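Local atomic coordinates of p450 cytochrome, putative (Rippkaea orientalis, PDB entry 6Y01), a protein that probably binds and carries the molybdenum cofactor (Moco), as a four-chain carrier protein with a Rossmann fold. Residues V48-G53 with I74-S79; A100-N105 with L122-L127; K33-L38 with I113-G118. All blocks are in the same frame, centred on the assembly; numbering follows the deposited sequence.

Contact 1 of 3, residues V48-G53 with I74-S79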
loop_
_atom_site.group_PDB
_atom_site.type_symbol
_atom_site.label_atom_id
_atom_site.label_comp_id
_atom_site.label_asym_id
_atom_site.label_seq_id
_atom_site.Cartn_x
_atom_site.Cartn_y
_atom_site.Cartn_z
ATOM N N VAL D 48 -9.550 22.342 3.899
ATOM C CA VAL D 48 -8.552 21.809 2.976
ATOM C C VAL D 48 -9.263 20.899 1.983
ATOM O O VAL D 48 -10.129 20.068 2.421
ATOM C CB VAL D 48 -7.462 21.094 3.754
ATOM C CG1 VAL D 48 -6.462 20.451 2.822
ATOM C CG2 VAL D 48 -6.782 22.063 4.705
ATOM N N LEU D 49 -8.899 20.964 0.718
ATOM C CA LEU D 49 -9.435 20.070 -0.313
ATOM C C LEU D 49 -8.442 18.970 -0.557
ATOM O O LEU D 49 -7.269 19.216 -0.755
ATOM C CB LEU D 49 -9.641 20.824 -1.621
ATOM C CG LEU D 49 -10.054 19.941 -2.798
ATOM C CD1 LEU D 49 -11.445 19.448 -2.629
ATOM C CD2 LEU D 49 -9.951 20.712 -4.087
ATOM N N LEU D 50 -8.962 17.726 -0.529
ATOM C CA LEU D 50 -8.168 16.532 -0.896
ATOM C C LEU D 50 -8.783 15.886 -2.111
ATOM O O LEU D 50 -10.001 15.709 -2.167
ATOM C CB LEU D 50 -8.072 15.556 0.289
ATOM C CG LEU D 50 -7.216 14.325 0.013
ATOM C CD1 LEU D 50 -6.748 13.709 1.315
ATOM C CD2 LEU D 50 -8.070 13.212 -0.637
ATOM N N THR D 51 -7.960 15.553 -3.083
ATOM C CA THR D 51 -8.402 14.749 -4.243
ATOM C C THR D 51 -7.347 13.705 -4.560
ATOM O O THR D 51 -6.252 13.703 -3.984
ATOM C CB THR D 51 -8.590 15.642 -5.487
ATOM O OG1 THR D 51 -7.320 15.935 -6.096
ATOM C CG2 THR D 51 -9.430 16.898 -5.274
ATOM N N GLY D 52 -7.683 12.837 -5.497
ATOM C CA GLY D 52 -6.731 11.862 -6.019
ATOM C C GLY D 52 -5.739 12.464 -7.007
ATOM O O GLY D 52 -4.963 11.735 -7.641
ATOM N N GLY D 53 -5.796 13.792 -7.246
ATOM C CA GLY D 53 -4.746 14.430 -8.056
ATOM C C GLY D 53 -4.826 14.263 -9.584
ATOM O O GLY D 53 -3.873 14.471 -10.249
ATOM N N ILE D 74 -4.581 19.306 -1.596
ATOM C CA ILE D 74 -3.735 18.116 -1.406
ATOM C C ILE D 74 -4.131 17.115 -2.491
ATOM O O ILE D 74 -5.354 16.916 -2.716
ATOM C CB ILE D 74 -3.993 17.453 -0.048
ATOM C CG1 ILE D 74 -4.014 18.404 1.132
ATOM C CG2 ILE D 74 -2.982 16.310 0.151
ATOM C CD1 ILE D 74 -2.741 19.191 1.359
ATOM N N GLY D 75 -3.128 16.548 -3.143
ATOM C CA GLY D 75 -3.410 15.493 -4.121
ATOM C C GLY D 75 -2.711 14.209 -3.698
ATOM O O GLY D 75 -1.538 14.230 -3.392
ATOM N N ILE D 76 -3.465 13.107 -3.701
ATOM C CA ILE D 76 -2.929 11.759 -3.328
ATOM C C ILE D 76 -2.734 11.019 -4.641
ATOM O O ILE D 76 -3.696 10.526 -5.215
ATOM C CB ILE D 76 -3.866 11.005 -2.394
ATOM C CG1 ILE D 76 -4.311 11.825 -1.204
ATOM C CG2 ILE D 76 -3.204 9.725 -1.978
ATOM C CD1 ILE D 76 -3.196 12.329 -0.349
ATOM N N LEU D 77 -1.497 11.001 -5.117
ATOM C CA LEU D 77 -1.204 10.562 -6.477
ATOM C C LEU D 77 -0.962 9.069 -6.493
ATOM O O LEU D 77 -0.230 8.539 -5.638
ATOM C CB LEU D 77 0.035 11.281 -7.018
ATOM C CG LEU D 77 -0.060 12.827 -7.071
ATOM C CD1 LEU D 77 1.197 13.328 -7.628
ATOM C CD2 LEU D 77 -1.209 13.253 -7.874
ATOM N N PRO D 78 -1.484 8.389 -7.518
ATOM C CA PRO D 78 -1.264 6.940 -7.641
ATOM C C PRO D 78 0.093 6.562 -8.221
ATOM O O PRO D 78 0.567 5.455 -8.035
ATOM C CB PRO D 78 -2.411 6.518 -8.575
ATOM C CG PRO D 78 -2.648 7.738 -9.454
ATOM C CD PRO D 78 -2.424 8.896 -8.518
ATOM N N SER D 79 0.699 7.496 -8.949
ATOM C CA SER D 79 1.972 7.300 -9.642
ATOM C C SER D 79 3.164 7.352 -8.672
ATOM O O SER D 79 2.991 7.723 -7.515
ATOM C CB SER D 79 2.028 8.396 -10.714
ATOM O OG SER D 79 3.337 8.605 -11.140
HETATM O O HOH W 1 -6.278 18.188 -5.086
#
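Three backbone hydrogen bonds tie the strand of 48-53 to that of 74-79. Ile74 N gives to Leu49 O at 2.8 Å, Thr51 N to Ile74 O at 3.0 Å, and Ile76 N to Thr51 O at 2.9 Å. The first two run nearly along the C=O axis of the acceptor. Weaker CA-H...O contacts fill the gaps, from Leu50 CA to Ile74 O and from Gly75 CA to Thr51 O.

A water donates a further hydrogen bond to Ile74 O and is also hydrogen-bonded to Thr51 OG1. That hydroxyl, held between the backbone N and carbonyl carbon of its own residue (chi1 79°), accepts from Gly53 N and so closes an ST turn at the end of the strand.

The strands point the same way, 17° from exact alignment, as they must in the beta-alpha-beta unit of strand 48-51, helix 58-68 and strand 73-77, one step of the Rossmann sheet.

Apolar packing lies on the face of Leu50 and Ile74. The Val48 and Ile74 side chains cross obliquely, Val48 CG1 3.6 Å from Ile74 CG1. The isopropyl end of Leu50, CG anti to its backbone N, spreads over Ile76 CG1, with Leu50 CD1 at 4.0 Å. Helix 102-108 covers Leu50 and Ile76, while Ile91 and Ile93 of a second subunit pack on Ile74 and Ile76 respectively.

Beyond the strands, Leu77 CD2 rests 3.7 Å from Gly53 CA, filling the place a side chain there would need. Gly52 O and Ile76 O, two acceptors, come within 3.0 Å of each other; the guanidinium of Arg101 binds both, NH2 to Gly52 and NE to Ile76.

Contact 2 of 3, residues A100-N105 with L122-L127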
loop_
_atom_site.group_PDB
_atom_site.type_symbol
_atom_site.label_atom_id
_atom_site.label_comp_id
_atom_site.label_asym_id
_atom_site.label_seq_id
_atom_site.Cartn_x
_atom_site.Cartn_y
_atom_site.Cartn_z
ATOM N N ALA D 100 -4.658 1.392 -5.251
ATOM C CA ALA D 100 -4.639 1.161 -3.805
ATOM C C ALA D 100 -4.644 2.449 -3.009
ATOM O O ALA D 100 -4.985 2.446 -1.864
ATOM C CB ALA D 100 -3.491 0.255 -3.411
ATOM N N ARG D 101 -4.255 3.579 -3.642
ATOM C CA ARG D 101 -4.269 4.831 -2.878
ATOM C C ARG D 101 -5.665 5.307 -2.519
ATOM O O ARG D 101 -5.803 6.168 -1.662
ATOM C CB ARG D 101 -3.508 5.972 -3.587
ATOM C CG ARG D 101 -4.109 6.577 -4.853
ATOM C CD ARG D 101 -5.308 7.459 -4.628
ATOM N NE ARG D 101 -5.432 8.369 -5.741
ATOM C CZ ARG D 101 -5.936 8.105 -6.900
ATOM N NH1 ARG D 101 -6.423 6.913 -7.240
ATOM N NH2 ARG D 101 -5.872 8.976 -7.871
ATOM N N ASN D 102 -6.698 4.746 -3.119
ATOM C CA ASN D 102 -8.071 5.184 -2.870
ATOM C C ASN D 102 -8.364 5.106 -1.358
ATOM O O ASN D 102 -9.111 5.909 -0.817
ATOM C CB ASN D 102 -9.048 4.336 -3.717
ATOM C CG ASN D 102 -8.911 4.576 -5.208
ATOM O OD1 ASN D 102 -8.064 5.303 -5.602
ATOM N ND2 ASN D 102 -9.767 3.980 -6.056
ATOM N N ASN D 103 -7.778 4.109 -0.666
ATOM C CA ASN D 103 -8.055 3.943 0.763
ATOM C C ASN D 103 -7.446 5.109 1.550
ATOM O O ASN D 103 -8.016 5.527 2.537
ATOM C CB ASN D 103 -7.619 2.559 1.301
ATOM C CG ASN D 103 -8.457 2.143 2.506
ATOM O OD1 ASN D 103 -9.693 2.206 2.529
ATOM N ND2 ASN D 103 -7.780 1.634 3.515
ATOM N N ILE D 104 -6.293 5.619 1.107
ATOM C CA ILE D 104 -5.675 6.778 1.774
ATOM C C ILE D 104 -6.576 7.987 1.616
ATOM O O ILE D 104 -6.775 8.714 2.608
ATOM C CB ILE D 104 -4.289 7.062 1.172
ATOM C CG1 ILE D 104 -3.384 5.833 1.329
ATOM C CG2 ILE D 104 -3.701 8.305 1.827
ATOM C CD1 ILE D 104 -2.052 5.994 0.698
ATOM N N ASN D 105 -7.150 8.148 0.419
ATOM C CA ASN D 105 -8.034 9.316 0.199
ATOM C C ASN D 105 -9.145 9.327 1.240
ATOM O O ASN D 105 -9.504 10.321 1.807
ATOM C CB ASN D 105 -8.686 9.300 -1.193
ATOM C CG ASN D 105 -7.703 9.378 -2.351
ATOM O OD1 ASN D 105 -6.564 9.519 -2.142
ATOM N ND2 ASN D 105 -8.165 9.170 -3.591
ATOM N N LEU D 122 -16.988 4.874 -7.489
ATOM C CA LEU D 122 -17.755 3.806 -6.785
ATOM C C LEU D 122 -16.855 3.096 -5.783
ATOM O O LEU D 122 -17.292 2.849 -4.625
ATOM C CB LEU D 122 -18.285 2.806 -7.797
ATOM C CG LEU D 122 -19.464 1.983 -7.356
ATOM C CD1 LEU D 122 -20.722 2.836 -7.228
ATOM C CD2 LEU D 122 -19.711 0.928 -8.414
ATOM N N SER D 123 -15.630 2.772 -6.185
ATOM C CA SER D 123 -14.680 2.085 -5.269
ATOM C C SER D 123 -14.413 2.960 -4.047
ATOM O O SER D 123 -14.393 2.452 -2.929
ATOM C CB SER D 123 -13.398 1.654 -5.949
ATOM O OG SER D 123 -12.441 2.701 -6.108
ATOM N N GLU D 124 -14.198 4.278 -4.250
ATOM C CA GLU D 124 -13.906 5.153 -3.115
ATOM C C GLU D 124 -15.095 5.318 -2.183
ATOM O O GLU D 124 -14.903 5.314 -0.968
ATOM C CB GLU D 124 -13.441 6.534 -3.617
ATOM C CG GLU D 124 -12.089 6.405 -4.198
ATOM C CD GLU D 124 -11.280 7.602 -4.410
ATOM O OE1 GLU D 124 -11.440 8.567 -3.541
ATOM O OE2 GLU D 124 -10.398 7.538 -5.282
ATOM N N VAL D 125 -16.280 5.491 -2.740
ATOM C CA VAL D 125 -17.485 5.587 -1.882
ATOM C C VAL D 125 -17.636 4.300 -1.066
ATOM O O VAL D 125 -17.897 4.395 0.109
ATOM C CB VAL D 125 -18.725 5.872 -2.707
ATOM C CG1 VAL D 125 -19.992 5.739 -1.890
ATOM C CG2 VAL D 125 -18.652 7.274 -3.328
ATOM N N ALA D 126 -17.481 3.158 -1.723
ATOM C CA ALA D 126 -17.626 1.870 -1.021
ATOM C C ALA D 126 -16.618 1.790 0.128
ATOM O O ALA D 126 -16.993 1.388 1.254
ATOM C CB ALA D 126 -17.509 0.727 -2.002
ATOM N N LEU D 127 -15.353 2.110 -0.144
ATOM C CA LEU D 127 -14.301 2.086 0.904
ATOM C C LEU D 127 -14.609 3.082 2.024
ATOM O O LEU D 127 -14.402 2.807 3.176
ATOM C CB LEU D 127 -12.918 2.342 0.298
ATOM C CG LEU D 127 -12.379 1.241 -0.609
ATOM C CD1 LEU D 127 -11.135 1.725 -1.371
ATOM C CD2 LEU D 127 -12.061 0.013 0.186
#
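Ser123 OG is the best-held polar atom here, with two hydrogen bonds: one to Gly120 O, a turn earlier in its own helix, and one from Asn102 ND2 at 3.0 Å. The second bond is somewhat bent, 142° at the hydrogen, but the hydroxyl lies close to the amide plane of Asn102. With chi1 at 80°, OG stands between the backbone N and carbonyl carbon of Ser123.

The other end of that amide, OD1, receives a weak bond from Arg101 NH1. The bonds at its two ends fix which way round the Asn102 amide lies. Asn102 OD1 also comes 3.2 Å from Glu124 OE2, a meeting of two acceptors that Arg101 NH1, 4.5 Å from Glu124 OE2, may partly offset by charge alone. The main hold on Arg101 lies elsewhere, in the bond from its NE to Ile76 O.

Glu124 reaches out extended beyond CG and crosses Asn102 at about a right angle, Glu124 CG lying 3.7 Å from Asn102 CB. At the tip, Asn105 ND2 faces both carboxylate oxygens through weak bonds; the one to Glu124 OE2 measures 3.2 Å, and the two flat groups are turned 58° apart. The guanidinium and this amide would probably favour a charged carboxylate.

Beside the polar groups, Leu127 packs against Asn102 and Asn103, Leu127 CD1 at 4.1 Å from Asn102 CB and Leu127 CB at 3.9 Å from Asn103 OD1. That oxygen is bonded to Asn131 ND2.

The contact joins helix 102-108 to helix 119-130, the two helices that flank strand 111-115 in the chain. Met21 of strand 17-21 touches Asn105 and Glu124, and Asn99 of a third subunit packs on Asn103 and Leu127.

Contact 3 of 3, residues K33-L38 with I113-G118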
loop_
_atom_site.group_PDB
_atom_site.type_symbol
_atom_site.label_atom_id
_atom_site.label_comp_id
_atom_site.label_asym_id
_atom_site.label_seq_id
_atom_site.Cartn_x
_atom_site.Cartn_y
_atom_site.Cartn_z
ATOM N N LYS D 33 -19.140 21.554 -13.309
ATOM C CA LYS D 33 -19.603 22.830 -12.722
ATOM C C LYS D 33 -19.721 22.660 -11.208
ATOM O O LYS D 33 -19.237 23.511 -10.454
ATOM C CB LYS D 33 -20.936 23.245 -13.346
ATOM C CG LYS D 33 -21.667 24.400 -12.678
ATOM N N ASN D 34 -20.287 21.529 -10.779
ATOM C CA ASN D 34 -20.441 21.237 -9.344
ATOM C C ASN D 34 -19.069 21.146 -8.692
ATOM O O ASN D 34 -18.904 21.651 -7.585
ATOM C CB ASN D 34 -21.226 19.940 -9.144
ATOM C CG ASN D 34 -22.722 20.108 -9.285
ATOM O OD1 ASN D 34 -23.244 21.243 -9.321
ATOM N ND2 ASN D 34 -23.417 18.970 -9.395
ATOM N N ALA D 35 -18.126 20.475 -9.340
ATOM C CA ALA D 35 -16.789 20.280 -8.781
ATOM C C ALA D 35 -16.092 21.627 -8.550
ATOM O O ALA D 35 -15.516 21.860 -7.499
ATOM C CB ALA D 35 -15.956 19.413 -9.665
ATOM N N TYR D 36 -16.118 22.470 -9.592
ATOM C CA TYR D 36 -15.470 23.796 -9.493
ATOM C C TYR D 36 -16.103 24.624 -8.368
ATOM O O TYR D 36 -15.391 25.246 -7.553
ATOM C CB TYR D 36 -15.550 24.465 -10.856
ATOM C CG TYR D 36 -14.837 25.787 -10.946
ATOM C CD1 TYR D 36 -13.457 25.858 -10.952
ATOM C CD2 TYR D 36 -15.570 26.935 -11.150
ATOM C CE1 TYR D 36 -12.799 27.088 -11.055
ATOM C CE2 TYR D 36 -14.910 28.145 -11.348
ATOM C CZ TYR D 36 -13.537 28.211 -11.286
ATOM O OH TYR D 36 -12.932 29.428 -11.412
ATOM N N GLN D 37 -17.427 24.621 -8.302
ATOM C CA GLN D 37 -18.138 25.357 -7.228
ATOM C C GLN D 37 -17.789 24.781 -5.858
ATOM O O GLN D 37 -17.541 25.557 -4.915
ATOM C CB GLN D 37 -19.655 25.403 -7.443
ATOM C CG GLN D 37 -20.045 26.200 -8.675
ATOM C CD GLN D 37 -21.546 26.240 -8.857
ATOM O OE1 GLN D 37 -22.278 25.507 -8.183
ATOM N NE2 GLN D 37 -22.031 27.079 -9.765
ATOM N N LEU D 38 -17.799 23.453 -5.728
ATOM C CA LEU D 38 -17.410 22.816 -4.452
ATOM C C LEU D 38 -16.025 23.240 -4.042
ATOM O O LEU D 38 -15.826 23.520 -2.852
ATOM C CB LEU D 38 -17.427 21.281 -4.572
ATOM C CG LEU D 38 -18.750 20.607 -4.382
ATOM C CD1 LEU D 38 -18.564 19.102 -4.659
ATOM C CD2 LEU D 38 -19.259 20.829 -2.963
ATOM N N ILE D 113 -16.966 13.595 -0.558
ATOM C CA ILE D 113 -18.028 13.932 -1.511
ATOM C C ILE D 113 -17.737 13.239 -2.828
ATOM O O ILE D 113 -16.615 13.375 -3.376
ATOM C CB ILE D 113 -18.112 15.452 -1.758
ATOM C CG1 ILE D 113 -18.287 16.241 -0.458
ATOM C CG2 ILE D 113 -19.196 15.736 -2.765
ATOM C CD1 ILE D 113 -18.210 17.746 -0.629
ATOM N N ALA D 114 -18.737 12.521 -3.322
ATOM C CA ALA D 114 -18.676 11.922 -4.649
ATOM C C ALA D 114 -19.472 12.836 -5.565
ATOM O O ALA D 114 -20.703 12.902 -5.470
ATOM C CB ALA D 114 -19.229 10.502 -4.663
ATOM N N CYS D 115 -18.737 13.497 -6.448
ATOM C CA CYS D 115 -19.301 14.459 -7.387
ATOM C C CYS D 115 -19.319 13.796 -8.748
ATOM O O CYS D 115 -18.301 13.762 -9.439
ATOM C CB CYS D 115 -18.459 15.737 -7.324
ATOM S SG CYS D 115 -18.984 17.052 -8.397
ATOM N N GLY D 116 -20.473 13.254 -9.114
ATOM C CA GLY D 116 -20.628 12.369 -10.265
ATOM C C GLY D 116 -20.328 10.925 -9.883
ATOM O O GLY D 116 -20.051 10.599 -8.730
ATOM N N ILE D 117 -20.340 10.056 -10.860
ATOM C CA ILE D 117 -20.172 8.596 -10.622
ATOM C C ILE D 117 -19.367 8.010 -11.760
ATOM O O ILE D 117 -19.369 8.497 -12.884
ATOM C CB ILE D 117 -21.548 7.936 -10.464
ATOM C CG1 ILE D 117 -21.405 6.543 -9.855
ATOM C CG2 ILE D 117 -22.240 7.922 -11.804
ATOM C CD1 ILE D 117 -20.999 6.600 -8.381
ATOM N N GLY D 118 -18.650 6.975 -11.462
ATOM C CA GLY D 118 -17.786 6.228 -12.366
ATOM C C GLY D 118 -17.216 5.063 -11.530
ATOM O O GLY D 118 -17.476 4.979 -10.318
#
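Sulfur contacts dominate the meeting of helix 33-38 with strand 113-115. Cys115 CB points toward the helix, and the first torsion places SG anti to the backbone N (chi1 -180°), where it reaches the helix surface. There Cys115 SG settles between two consecutive residues, 3.7 Å from Asn34 CB and 3.7 Å from Ala35 N, with Ala35 CB at 4.0 Å. Leu38 CD1 comes up to 4.3 Å from Cys115 SG, one helical turn on from Asn34. The CA atoms of Ala35 and Cys115 are 6.5 Å apart, the nearest pair of the two backbones, consistent with the small side chains of these two residues.

Helix 29-44 lies over the parallel sheet of a Rossmann-type fold, with 143° between the directions of helix segment 33-38 and strand segment 113-115, and 111-115 is an inner strand flanked by 17-21 and 135-138. Gly118, beyond the strand, takes the N-cap position of helix 119-130.

Hydrocarbon packing occupies the other end of the contact. Leu38 and Ile113 reach toward each other tip to tip, both branches of the leucine being used: Leu38 CD1 meets Ile113 CG2 at 3.9 Å, and Leu38 CD2 meets Ile113 CD1 at 4.0 Å. Ile113 offers two methyls: CG2 is anti to its backbone N, CG1 lies beside that N (chi1 -55°), and an extended chi2 of 173° carries CD1 out to Leu38 as well.

Neighbouring elements hem in the same groups. Val58 of helix 58-68 touches both Ala35 and Cys115, and Leu138 of strand 135-138 packs on Asn34 and Leu38, as does Pro162 of helix 162-176.

In the fold
All three contacts belong to one Rossmann-type domain built on a single parallel sheet. Contact 1 pairs strands 48-51 and 73-77, and contact 3 lays helix 29-44 on strand 111-115; their centres are 15 Å apart. Contact 2, 12 Å from contact 1 and 16 Å from contact 3 between centres, touches both: Arg101 bonds at or just past the strand ends of contact 1, and Val125 packs on Ala114. Along the chain, contact 1 falls between the two segments of contact 3 and closes before contact 2 opens; contacts 2 and 3 interleave around strand 111-115. Contact 1 meets the second subunit and contact 2 chiefly the third, placing both at interfaces of the four-chain assembly.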